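Local atomic coordinates of alpha-glucosidase (Pseudoalteromonas sp. K8, PDB entry 5HQA), a protein that hydrolyses alpha-glucosides as a calcium-containing, chloride-activated member of glycoside hydrolase family 97. Residues R152-Y157 with G459-A464. Sequence-based numbering, arbitrary orientation.
With CA (calcium ion), chain C; AC1 (4,6-dideoxy-4-{[(1S,4R,5S,6S)-4,5,6-trihydroxy-3-(hydroxymethyl)cyclohex-2-en-1-yl]amino}-alpha-D-glucopyranose), chain B.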
loop_
_atom_site.group_PDB
_atom_site.type_symbol
_atom_site.label_atom_id
_atom_site.label_comp_id
_atom_site.label_asym_id
_atom_site.label_seq_id
_atom_site.Cartn_x
_atom_site.Cartn_y
_atom_site.Cartn_z
ATOM N N ARG A 152 -11.218 6.961 -7.107
ATOM C CA ARG A 152 -10.387 6.937 -5.877
ATOM C C ARG A 152 -8.933 6.673 -6.272
ATOM O O ARG A 152 -8.376 7.421 -7.093
ATOM C CB ARG A 152 -10.978 5.927 -4.888
ATOM C CG ARG A 152 -12.455 6.145 -4.487
ATOM C CD ARG A 152 -12.969 4.933 -3.679
ATOM N NE ARG A 152 -12.520 3.718 -4.338
ATOM C CZ ARG A 152 -13.170 3.117 -5.319
ATOM N NH1 ARG A 152 -14.338 3.578 -5.726
ATOM N NH2 ARG A 152 -12.651 2.041 -5.883
ATOM N N TYR A 153 -8.275 5.653 -5.714
ATOM C CA TYR A 153 -6.903 5.326 -6.078
ATOM C C TYR A 153 -6.820 4.341 -7.233
ATOM O O TYR A 153 -5.710 4.019 -7.674
ATOM C CB TYR A 153 -6.144 4.728 -4.883
ATOM C CG TYR A 153 -6.073 5.585 -3.638
ATOM C CD1 TYR A 153 -5.398 6.808 -3.639
ATOM C CD2 TYR A 153 -6.637 5.145 -2.441
ATOM C CE1 TYR A 153 -5.316 7.589 -2.477
ATOM C CE2 TYR A 153 -6.562 5.907 -1.282
ATOM C CZ TYR A 153 -5.903 7.127 -1.309
ATOM O OH TYR A 153 -5.840 7.874 -0.153
ATOM N N GLU A 154 -7.955 3.835 -7.719
ATOM C CA GLU A 154 -7.947 2.729 -8.679
ATOM C C GLU A 154 -7.887 3.274 -10.108
ATOM O O GLU A 154 -8.863 3.274 -10.863
ATOM C CB GLU A 154 -9.154 1.823 -8.452
ATOM C CG GLU A 154 -9.029 0.990 -7.166
ATOM C CD GLU A 154 -10.273 0.155 -6.857
ATOM O OE1 GLU A 154 -10.173 -0.790 -6.040
ATOM O OE2 GLU A 154 -11.349 0.448 -7.422
ATOM N N TYR A 155 -6.689 3.740 -10.474
ATOM C CA TYR A 155 -6.388 4.238 -11.810
ATOM C C TYR A 155 -5.088 3.618 -12.298
ATOM O O TYR A 155 -4.210 3.293 -11.495
ATOM C CB TYR A 155 -6.227 5.765 -11.818
ATOM C CG TYR A 155 -7.527 6.500 -11.653
ATOM C CD1 TYR A 155 -8.306 6.807 -12.763
ATOM C CD2 TYR A 155 -7.987 6.878 -10.391
ATOM C CE1 TYR A 155 -9.515 7.484 -12.627
ATOM C CE2 TYR A 155 -9.194 7.549 -10.245
ATOM C CZ TYR A 155 -9.954 7.850 -11.371
ATOM O OH TYR A 155 -11.151 8.518 -11.254
ATOM N N VAL A 156 -4.946 3.479 -13.614
ATOM C CA VAL A 156 -3.626 3.142 -14.144
ATOM C C VAL A 156 -2.768 4.403 -14.151
ATOM O O VAL A 156 -3.278 5.529 -14.210
ATOM C CB VAL A 156 -3.717 2.504 -15.547
ATOM C CG1 VAL A 156 -4.569 1.233 -15.501
ATOM C CG2 VAL A 156 -4.263 3.500 -16.568
ATOM N N TYR A 157 -1.451 4.219 -14.069
ATOM C CA TYR A 157 -0.534 5.345 -13.956
ATOM C C TYR A 157 -0.299 6.012 -15.304
ATOM O O TYR A 157 -0.188 5.344 -16.342
ATOM C CB TYR A 157 0.792 4.880 -13.330
ATOM C CG TYR A 157 0.618 4.769 -11.836
ATOM C CD1 TYR A 157 -0.008 3.655 -11.277
ATOM C CD2 TYR A 157 0.985 5.817 -10.993
ATOM C CE1 TYR A 157 -0.234 3.570 -9.913
ATOM C CE2 TYR A 157 0.764 5.747 -9.629
ATOM C CZ TYR A 157 0.158 4.617 -9.093
ATOM O OH TYR A 157 -0.070 4.544 -7.745
ATOM N N GLY A 459 -5.779 -3.658 -8.573
ATOM C CA GLY A 459 -5.232 -4.985 -8.442
ATOM C C GLY A 459 -5.772 -5.948 -9.484
ATOM O O GLY A 459 -6.283 -5.551 -10.541
ATOM N N GLN A 460 -5.666 -7.245 -9.169
ATOM C CA GLN A 460 -6.040 -8.305 -10.106
ATOM C C GLN A 460 -7.492 -8.206 -10.558
ATOM O O GLN A 460 -7.819 -8.613 -11.682
ATOM C CB GLN A 460 -5.802 -9.664 -9.450
ATOM C CG GLN A 460 -5.847 -10.850 -10.397
ATOM C CD GLN A 460 -4.531 -11.031 -11.132
ATOM O OE1 GLN A 460 -4.367 -10.563 -12.264
ATOM N NE2 GLN A 460 -3.581 -11.711 -10.487
ATOM N N GLU A 461 -8.384 -7.701 -9.699
ATOM C CA GLU A 461 -9.805 -7.684 -10.046
ATOM C C GLU A 461 -10.067 -6.916 -11.336
ATOM O O GLU A 461 -10.972 -7.276 -12.096
ATOM C CB GLU A 461 -10.622 -7.081 -8.904
ATOM C CG GLU A 461 -10.199 -5.658 -8.536
ATOM C CD GLU A 461 -11.128 -5.019 -7.523
ATOM O OE1 GLU A 461 -12.193 -5.612 -7.250
ATOM O OE2 GLU A 461 -10.808 -3.921 -7.007
ATOM N N PHE A 462 -9.293 -5.860 -11.611
ATOM C CA PHE A 462 -9.511 -5.122 -12.854
ATOM C C PHE A 462 -9.146 -5.936 -14.081
ATOM O O PHE A 462 -9.511 -5.541 -15.192
ATOM C CB PHE A 462 -8.735 -3.804 -12.848
ATOM C CG PHE A 462 -9.416 -2.734 -12.059
ATOM C CD1 PHE A 462 -9.302 -2.699 -10.672
ATOM C CD2 PHE A 462 -10.212 -1.794 -12.692
ATOM C CE1 PHE A 462 -9.967 -1.723 -9.932
ATOM C CE2 PHE A 462 -10.875 -0.814 -11.964
ATOM C CZ PHE A 462 -10.757 -0.777 -10.584
ATOM N N ASN A 463 -8.453 -7.060 -13.907
ATOM C CA ASN A 463 -8.165 -7.936 -15.028
ATOM C C ASN A 463 -9.307 -8.884 -15.332
ATOM O O ASN A 463 -9.256 -9.577 -16.352
ATOM C CB ASN A 463 -6.883 -8.714 -14.756
ATOM C CG ASN A 463 -5.682 -7.808 -14.694
ATOM O OD1 ASN A 463 -5.664 -6.752 -15.330
ATOM N ND2 ASN A 463 -4.679 -8.197 -13.918
ATOM N N ALA A 464 -10.337 -8.921 -14.490
ATOM C CA ALA A 464 -11.535 -9.693 -14.804
ATOM C C ALA A 464 -12.535 -8.899 -15.637
ATOM O O ALA A 464 -13.229 -9.482 -16.476
ATOM C CB ALA A 464 -12.211 -10.177 -13.517
HETATM CA CA CA C . -11.492 -2.658 -5.200
HETATM C C1 AC1 B . -16.184 -1.230 -8.291
HETATM O O2 AC1 B . -14.465 0.419 -8.045
HETATM C C2 AC1 B . -15.072 -0.709 -7.392
HETATM C C4A AC1 B . -14.370 -7.281 -3.665
HETATM C C3 AC1 B . -14.059 -1.779 -7.082
HETATM O O3 AC1 B . -12.985 -1.237 -6.294
HETATM C C4 AC1 B . -14.733 -2.934 -6.390
HETATM N N4A AC1 B . -13.772 -3.909 -5.785
HETATM C C5 AC1 B . -15.526 -3.538 -7.538
HETATM O O5 AC1 B . -16.632 -2.600 -7.873
HETATM C C6 AC1 B . -16.111 -4.887 -7.260
HETATM C C1B AC1 B . -14.067 -4.286 -4.357
HETATM C C2B AC1 B . -12.877 -5.305 -3.780
HETATM O O2B AC1 B . -11.616 -4.705 -4.075
HETATM C C3B AC1 B . -13.023 -6.605 -4.294
HETATM O O3B AC1 B . -11.910 -7.474 -3.967
HETATM O O4 AC1 B . -14.611 -8.538 -4.266
HETATM C C5B AC1 B . -15.541 -6.448 -3.809
HETATM C C7B AC1 B . -15.350 -4.868 -4.147
HETATM C C6B AC1 B . -16.814 -6.894 -3.071
HETATM O O6B AC1 B . -16.626 -6.646 -1.713
#
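E154 and E461 meet through a shared calcium ion: E154 OE1 binds it at 2.4 Å and E461 OE2 at 2.3 Å, which brings these two carboxylate oxygens to 3.3 Å of each other without a direct bond. E455 and E437 complete the protein ligands, and the acarbose unit adds O3, N4A and O2B, so the metal ties inhibitor and protein together. The second oxygen of each carboxylate turns to the inhibitor: E461 OE1 lies 2.7 Å from its bridging amine N4A, and E154 OE2 accepts a hydrogen bond from its O2. F462 approaches E154 with its ring edge, CZ 3.4 Å from OE2, the ring nearly perpendicular to the carboxylate (82°). The contact joins a loop of the N-terminal beta-sandwich region, between strands 141-144 and 158-161, to the turn after strand 451-454 of the parallel (beta/alpha)-barrel; the N-terminal region thus supplies one calcium ligand. Beside E154 OE2, R152 bends at chi3 (-44°) to bring NH2 within 2.6 Å of that oxygen in a salt bridge, while the same nitrogen donates an almost straight bond (171°) to O2 of the inhibitor, both partners lying at the guanidinium edge. A leucine in place of R152 would probably leave E154 OE2 without its cationic mate and O2 of the inhibitor without its N-H donor. The R152 guanidinium is itself anchored by NH1 on the carbonyl of A391.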